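Local coordinates for protein DNA polymerase (Pyrobaculum calidifontis, PDB 5MDN) that probably extends DNA chains by adding deoxyribonucleotides from their triphosphates, as a family B DNA-directed DNA polymerase of a hyperthermophilic archaeon, at residues 394-399 and 518-523; 375-380 and 512-517. All blocks are in the same frame, centred on the assembly; numbering follows the deposited sequence.

Contact 1 (394-399 and 518-523); sequences EREYEP and LGWVGA
Trp520 pushes its indole against the backbone and side chain of Tyr397. Its CG lies anti to the backbone N, beside the carbonyl carbon, so the end of the side chain reaches 394-399. Tyr397 meets it in two places. Tyr397 CA stands over the Trp520 five-membered ring, 3.8 Å from the centroid, in a CH-pi contact. The phenol ring also points an edge at the indole, with Tyr397 CD1 3.8 Å from Trp520 CD2. This is a T-shaped (edge-to-face) pair, with the Tyr397 ring and the Trp520 six-membered ring at 78° and their centroids 5.4 Å apart. Gly522 O lies over the opposite face of the indole, toward the rim. At the indole edge, Arg395 lays its CG 3.6 Å from Trp520 CZ2. The Arg395 chain runs extended from CG to NE, and its guanidinium forms a weak, long ion pair with Glu375. The segment 394-399 has no regular secondary structure. It leads directly into the YxGG-type motif of family B polymerases, in which Lys401 is the variable residue and alanine takes the last position. Trp520 begins a type I beta turn that ends at Ala523, just past helix 514-519. The two segments run roughly antiparallel. Glu394 O approaches Gly522 CA at 3.6 Å in a CA-H...O contact, and it is the missing side chain at Gly522 that lets the carbonyl sit there. Glu398 bends at its second torsion (chi2 95°) and brings OE2 to 3.9 Å from Trp520 N. That carboxylate is mainly engaged by a salt bridge to Lys401. Tyr397 also rests on Val370, the first residue of helix 370-384, and on Ser369 in the loop just before it.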
loop_
_atom_site.group_PDB
_atom_site.type_symbol
_atom_site.label_atom_id
_atom_site.label_comp_id
_atom_site.label_asym_id
_atom_site.label_seq_id
_atom_site.Cartn_x
_atom_site.Cartn_y
_atom_site.Cartn_z
ATOM N N GLU A 394 9.717 10.939 -12.683
ATOM C CA GLU A 394 9.546 9.498 -12.593
ATOM C C GLU A 394 8.808 9.172 -11.311
ATOM O O GLU A 394 8.568 10.038 -10.465
ATOM C CB GLU A 394 10.904 8.785 -12.621
ATOM C CG GLU A 394 11.976 9.467 -11.764
ATOM C CD GLU A 394 11.816 9.234 -10.258
ATOM O OE1 GLU A 394 11.202 8.225 -9.854
ATOM O OE2 GLU A 394 12.321 10.065 -9.473
ATOM N N ARG A 395 8.422 7.910 -11.189
ATOM C CA ARG A 395 7.930 7.363 -9.930
ATOM C C ARG A 395 8.918 6.336 -9.381
ATOM O O ARG A 395 9.234 5.351 -10.056
ATOM C CB ARG A 395 6.533 6.733 -10.065
ATOM C CG ARG A 395 5.326 7.708 -10.041
ATOM C CD ARG A 395 3.953 6.992 -10.147
ATOM N NE ARG A 395 2.844 7.966 -10.042
ATOM C CZ ARG A 395 2.449 8.672 -11.095
ATOM N NH1 ARG A 395 3.076 8.487 -12.258
ATOM N NH2 ARG A 395 1.464 9.551 -10.990
ATOM N N GLU A 396 9.410 6.588 -8.174
ATOM C CA GLU A 396 10.156 5.730 -7.265
ATOM C C GLU A 396 9.529 5.765 -5.868
ATOM O O GLU A 396 9.376 4.715 -5.220
ATOM C CB GLU A 396 11.627 6.098 -7.189
ATOM C CG GLU A 396 11.897 7.463 -6.583
ATOM C CD GLU A 396 13.364 7.791 -6.557
ATOM O OE1 GLU A 396 14.052 7.504 -7.560
ATOM O OE2 GLU A 396 13.836 8.310 -5.525
ATOM N N TYR A 397 9.073 6.939 -5.431
ATOM C CA TYR A 397 8.521 7.261 -4.114
ATOM C C TYR A 397 9.382 6.764 -2.959
ATOM O O TYR A 397 10.024 5.712 -3.040
ATOM C CB TYR A 397 7.104 6.727 -3.958
ATOM C CG TYR A 397 6.434 7.252 -2.698
ATOM C CD1 TYR A 397 6.313 8.622 -2.486
ATOM C CD2 TYR A 397 5.920 6.393 -1.729
ATOM C CE1 TYR A 397 5.715 9.119 -1.361
ATOM C CE2 TYR A 397 5.314 6.892 -0.597
ATOM C CZ TYR A 397 5.215 8.253 -0.423
ATOM O OH TYR A 397 4.612 8.750 0.704
ATOM N N GLU A 398 9.376 7.513 -1.858
ATOM C CA GLU A 398 10.243 7.227 -0.722
ATOM C C GLU A 398 9.491 7.545 0.577
ATOM O O GLU A 398 9.250 8.718 0.907
ATOM C CB GLU A 398 11.556 7.978 -0.898
ATOM C CG GLU A 398 11.390 9.433 -1.206
ATOM C CD GLU A 398 11.478 10.219 0.059
ATOM O OE1 GLU A 398 12.287 9.794 0.904
ATOM O OE2 GLU A 398 10.746 11.221 0.227
ATOM N N PRO A 399 9.029 6.523 1.289
ATOM C CA PRO A 399 8.086 6.748 2.398
ATOM C C PRO A 399 8.633 7.507 3.599
ATOM O O PRO A 399 9.045 6.912 4.602
ATOM C CB PRO A 399 7.663 5.322 2.779
ATOM C CG PRO A 399 7.919 4.499 1.536
ATOM C CD PRO A 399 9.127 5.104 0.902
ATOM N N LEU A 518 5.863 16.012 -0.639
ATOM C CA LEU A 518 6.561 17.198 -1.123
ATOM C C LEU A 518 8.076 17.051 -1.101
ATOM O O LEU A 518 8.767 17.901 -1.671
ATOM C CB LEU A 518 6.144 18.420 -0.305
ATOM C CG LEU A 518 4.655 18.765 -0.374
ATOM C CD1 LEU A 518 4.278 19.757 0.711
ATOM C CD2 LEU A 518 4.294 19.304 -1.748
ATOM N N GLY A 519 8.605 16.008 -0.464
ATOM C CA GLY A 519 10.028 15.730 -0.511
ATOM C C GLY A 519 10.389 14.781 -1.633
ATOM O O GLY A 519 11.537 14.739 -2.087
ATOM N N TRP A 520 9.402 14.006 -2.080
ATOM C CA TRP A 520 9.557 13.077 -3.192
ATOM C C TRP A 520 9.954 13.841 -4.449
ATOM O O TRP A 520 9.131 14.553 -5.032
ATOM C CB TRP A 520 8.253 12.296 -3.393
ATOM C CG TRP A 520 8.193 11.428 -4.613
ATOM C CD1 TRP A 520 9.239 10.848 -5.274
ATOM C CD2 TRP A 520 7.008 11.028 -5.311
ATOM N NE1 TRP A 520 8.777 10.118 -6.343
ATOM C CE2 TRP A 520 7.410 10.213 -6.387
ATOM C CE3 TRP A 520 5.645 11.284 -5.131
ATOM C CZ2 TRP A 520 6.498 9.653 -7.279
ATOM C CZ3 TRP A 520 4.742 10.727 -6.018
ATOM C CH2 TRP A 520 5.171 9.920 -7.077
ATOM N N VAL A 521 11.221 13.713 -4.855
ATOM C CA VAL A 521 11.760 14.515 -5.953
ATOM C C VAL A 521 10.950 14.328 -7.230
ATOM O O VAL A 521 10.819 15.261 -8.034
ATOM C CB VAL A 521 13.250 14.171 -6.166
ATOM C CG1 VAL A 521 13.810 14.886 -7.390
ATOM C CG2 VAL A 521 14.058 14.527 -4.928
ATOM N N GLY A 522 10.372 13.147 -7.431
ATOM C CA GLY A 522 9.562 12.905 -8.608
ATOM C C GLY A 522 8.102 13.258 -8.416
ATOM O O GLY A 522 7.215 12.507 -8.832
ATOM N N ALA A 523 7.839 14.402 -7.793
ATOM C CA ALA A 523 6.484 14.872 -7.553
ATOM C C ALA A 523 6.193 16.109 -8.394
ATOM O O ALA A 523 7.095 16.881 -8.735
ATOM C CB ALA A 523 6.258 15.189 -6.073
#

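Contact 2 (375-380 and 512-517); sequences EWMLLR and NAMYGY
Leu378 is the main bump on helix 370-384. Its CD1 enters the hollow between Tyr517 and Met514, two residues three apart on helix 514-519, and meets both tip to tip. Leu378 CD1 lies 3.5 Å from Tyr517 CE2 and 4.1 Å from Met514 SD. Met514 is bent at chi2 and chi3, so its methyl curls back toward the other Leu378 branch, with Met514 CE 4.2 Å from Leu378 CD2. Met377 CE comes to 4.2 Å from Met514 CE and widens the apolar patch. Ile469 and Leu473 of helix 468-486 also pack on Met514, and Val374 meets both Met514 and Tyr517.

Glu375 lies one helical turn before Leu378 and takes the other flank of the phenol. Glu375 CB is 3.7 Å from Tyr517 CE1. Its extended chain crosses the Tyr517 side chain at about a right angle, and the carboxylate stands at 90° to the ring. Tyr517 OH donates to Glu375 OE2 at 2.5 Å, and OE2 accepts through its anti lone pair, on the side away from OE1. Glu375 OE1 pairs with Arg524 in a salt bridge, which would favour the charged carboxylate. Weak bonds from the backbone N of Arg524 and Trp525 also reach the buried hydroxyl. A leucine in place of Tyr517 would remove the bond to Glu375 and would probably loosen the seat of Leu378 CD1 as well.

The arrangement is a buried helix-helix packing that includes one polar link. Segment 512-517 carries the end of the Kx3NSxYG motif (region III) of family B polymerases, with alanine in the serine position.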
loop_
_atom_site.group_PDB
_atom_site.type_symbol
_atom_site.label_atom_id
_atom_site.label_comp_id
_atom_site.label_asym_id
_atom_site.label_seq_id
_atom_site.Cartn_x
_atom_site.Cartn_y
_atom_site.Cartn_z
ATOM N N GLU A 375 -1.008 12.588 -4.905
ATOM C CA GLU A 375 -0.930 13.364 -6.137
ATOM C C GLU A 375 -2.245 13.345 -6.908
ATOM O O GLU A 375 -2.594 14.339 -7.555
ATOM C CB GLU A 375 0.216 12.845 -7.000
ATOM C CG GLU A 375 0.697 13.830 -8.034
ATOM C CD GLU A 375 2.098 13.511 -8.511
ATOM O OE1 GLU A 375 2.271 12.501 -9.224
ATOM O OE2 GLU A 375 3.029 14.269 -8.165
ATOM N N TRP A 376 -2.989 12.239 -6.850
ATOM C CA TRP A 376 -4.313 12.206 -7.460
ATOM C C TRP A 376 -5.320 13.058 -6.700
ATOM O O TRP A 376 -6.311 13.500 -7.293
ATOM C CB TRP A 376 -4.816 10.766 -7.563
ATOM C CG TRP A 376 -4.282 10.046 -8.759
ATOM C CD1 TRP A 376 -3.428 8.980 -8.767
ATOM C CD2 TRP A 376 -4.556 10.349 -10.132
ATOM N NE1 TRP A 376 -3.159 8.599 -10.060
ATOM C CE2 TRP A 376 -3.840 9.424 -10.916
ATOM C CE3 TRP A 376 -5.342 11.312 -10.773
ATOM C CZ2 TRP A 376 -3.886 9.433 -12.309
ATOM C CZ3 TRP A 376 -5.385 11.320 -12.154
ATOM C CH2 TRP A 376 -4.663 10.389 -12.907
ATOM N N MET A 377 -5.095 13.292 -5.407
ATOM C CA MET A 377 -5.916 14.251 -4.674
ATOM C C MET A 377 -5.607 15.677 -5.110
ATOM O O MET A 377 -6.520 16.465 -5.382
ATOM C CB MET A 377 -5.698 14.093 -3.170
ATOM C CG MET A 377 -6.668 14.898 -2.319
ATOM S SD MET A 377 -6.507 14.552 -0.558
ATOM C CE MET A 377 -4.842 15.136 -0.261
ATOM N N LEU A 378 -4.318 16.030 -5.168
ATOM C CA LEU A 378 -3.934 17.392 -5.528
ATOM C C LEU A 378 -4.363 17.745 -6.947
ATOM O O LEU A 378 -4.699 18.903 -7.219
ATOM C CB LEU A 378 -2.426 17.575 -5.361
ATOM C CG LEU A 378 -1.909 17.452 -3.925
ATOM C CD1 LEU A 378 -0.403 17.638 -3.873
ATOM C CD2 LEU A 378 -2.612 18.446 -3.013
ATOM N N LEU A 379 -4.357 16.769 -7.863
ATOM C CA LEU A 379 -4.880 17.017 -9.204
ATOM C C LEU A 379 -6.358 17.375 -9.156
ATOM O O LEU A 379 -6.822 18.238 -9.908
ATOM C CB LEU A 379 -4.677 15.794 -10.094
ATOM C CG LEU A 379 -3.285 15.422 -10.590
ATOM C CD1 LEU A 379 -3.401 14.189 -11.461
ATOM C CD2 LEU A 379 -2.663 16.569 -11.356
ATOM N N ARG A 380 -7.114 16.717 -8.274
ATOM C CA ARG A 380 -8.533 17.024 -8.139
ATOM C C ARG A 380 -8.736 18.420 -7.565
ATOM O O ARG A 380 -9.585 19.178 -8.045
ATOM C CB ARG A 380 -9.213 15.970 -7.262
ATOM C CG ARG A 380 -10.716 15.864 -7.449
ATOM C CD ARG A 380 -11.284 14.709 -6.642
ATOM N NE ARG A 380 -11.191 13.439 -7.356
ATOM C CZ ARG A 380 -12.213 12.856 -7.977
ATOM N NH1 ARG A 380 -13.410 13.427 -7.969
ATOM N NH2 ARG A 380 -12.041 11.699 -8.602
ATOM N N ASN A 512 -1.604 14.349 6.669
ATOM C CA ASN A 512 -0.274 14.084 7.207
ATOM C C ASN A 512 0.662 13.457 6.178
ATOM O O ASN A 512 1.880 13.453 6.390
ATOM C CB ASN A 512 -0.375 13.178 8.434
ATOM C CG ASN A 512 -1.154 13.816 9.565
ATOM O OD1 ASN A 512 -1.355 15.032 9.586
ATOM N ND2 ASN A 512 -1.592 13.003 10.519
ATOM N N ALA A 513 0.128 12.926 5.078
ATOM C CA ALA A 513 0.968 12.373 4.024
ATOM C C ALA A 513 1.610 13.443 3.151
ATOM O O ALA A 513 2.538 13.130 2.397
ATOM C CB ALA A 513 0.152 11.421 3.148
ATOM N N MET A 514 1.116 14.684 3.216
ATOM C CA MET A 514 1.630 15.762 2.374
ATOM C C MET A 514 3.142 15.922 2.511
ATOM O O MET A 514 3.857 16.054 1.511
ATOM C CB MET A 514 0.923 17.072 2.725
ATOM C CG MET A 514 1.030 18.147 1.658
ATOM S SD MET A 514 0.059 17.747 0.194
ATOM C CE MET A 514 -1.555 17.496 0.928
ATOM N N TYR A 515 3.640 15.932 3.753
ATOM C CA TYR A 515 5.058 16.194 3.996
ATOM C C TYR A 515 5.950 15.180 3.287
ATOM O O TYR A 515 6.971 15.550 2.694
ATOM C CB TYR A 515 5.328 16.200 5.500
ATOM C CG TYR A 515 6.792 16.209 5.875
ATOM C CD1 TYR A 515 7.584 17.326 5.643
ATOM C CD2 TYR A 515 7.376 15.107 6.483
ATOM C CE1 TYR A 515 8.923 17.337 5.994
ATOM C CE2 TYR A 515 8.708 15.108 6.838
ATOM C CZ TYR A 515 9.478 16.223 6.592
ATOM O OH TYR A 515 10.805 16.211 6.951
ATOM N N GLY A 516 5.589 13.898 3.345
ATOM C CA GLY A 516 6.346 12.896 2.610
ATOM C C GLY A 516 6.288 13.103 1.108
ATOM O O GLY A 516 7.267 12.853 0.399
ATOM N N TYR A 517 5.138 13.553 0.602
ATOM C CA TYR A 517 4.976 13.744 -0.836
ATOM C C TYR A 517 5.848 14.883 -1.350
ATOM O O TYR A 517 6.502 14.757 -2.393
ATOM C CB TYR A 517 3.506 14.005 -1.166
ATOM C CG TYR A 517 3.283 14.538 -2.562
ATOM C CD1 TYR A 517 3.244 13.684 -3.655
ATOM C CD2 TYR A 517 3.111 15.897 -2.785
ATOM C CE1 TYR A 517 3.041 14.172 -4.935
ATOM C CE2 TYR A 517 2.911 16.393 -4.059
ATOM C CZ TYR A 517 2.875 15.527 -5.129
ATOM O OH TYR A 517 2.675 16.017 -6.399
#

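Overall arrangement
From the N terminus the chain first builds the N-terminal sheets and the exonuclease domain, then passes Asp363, a magnesium ligand, and enters helix 370-384, where contact 2 begins. The loop that follows supplies 394-399, the first side of contact 1. The chain then builds the first palm strands and helices 468-486 and 495-512. Segment 512-517 closes contact 2, and 518-523 closes contact 1 directly after it. The two closures therefore cross. They share helix 514-519, their centres about 11 Å apart. Ala523 packs on both Tyr517 and Glu375, which joins the two. Contact 2 ties the end of the region III motif to helix 370-384; contact 1 ties the following turn to the loop before strand 404-406.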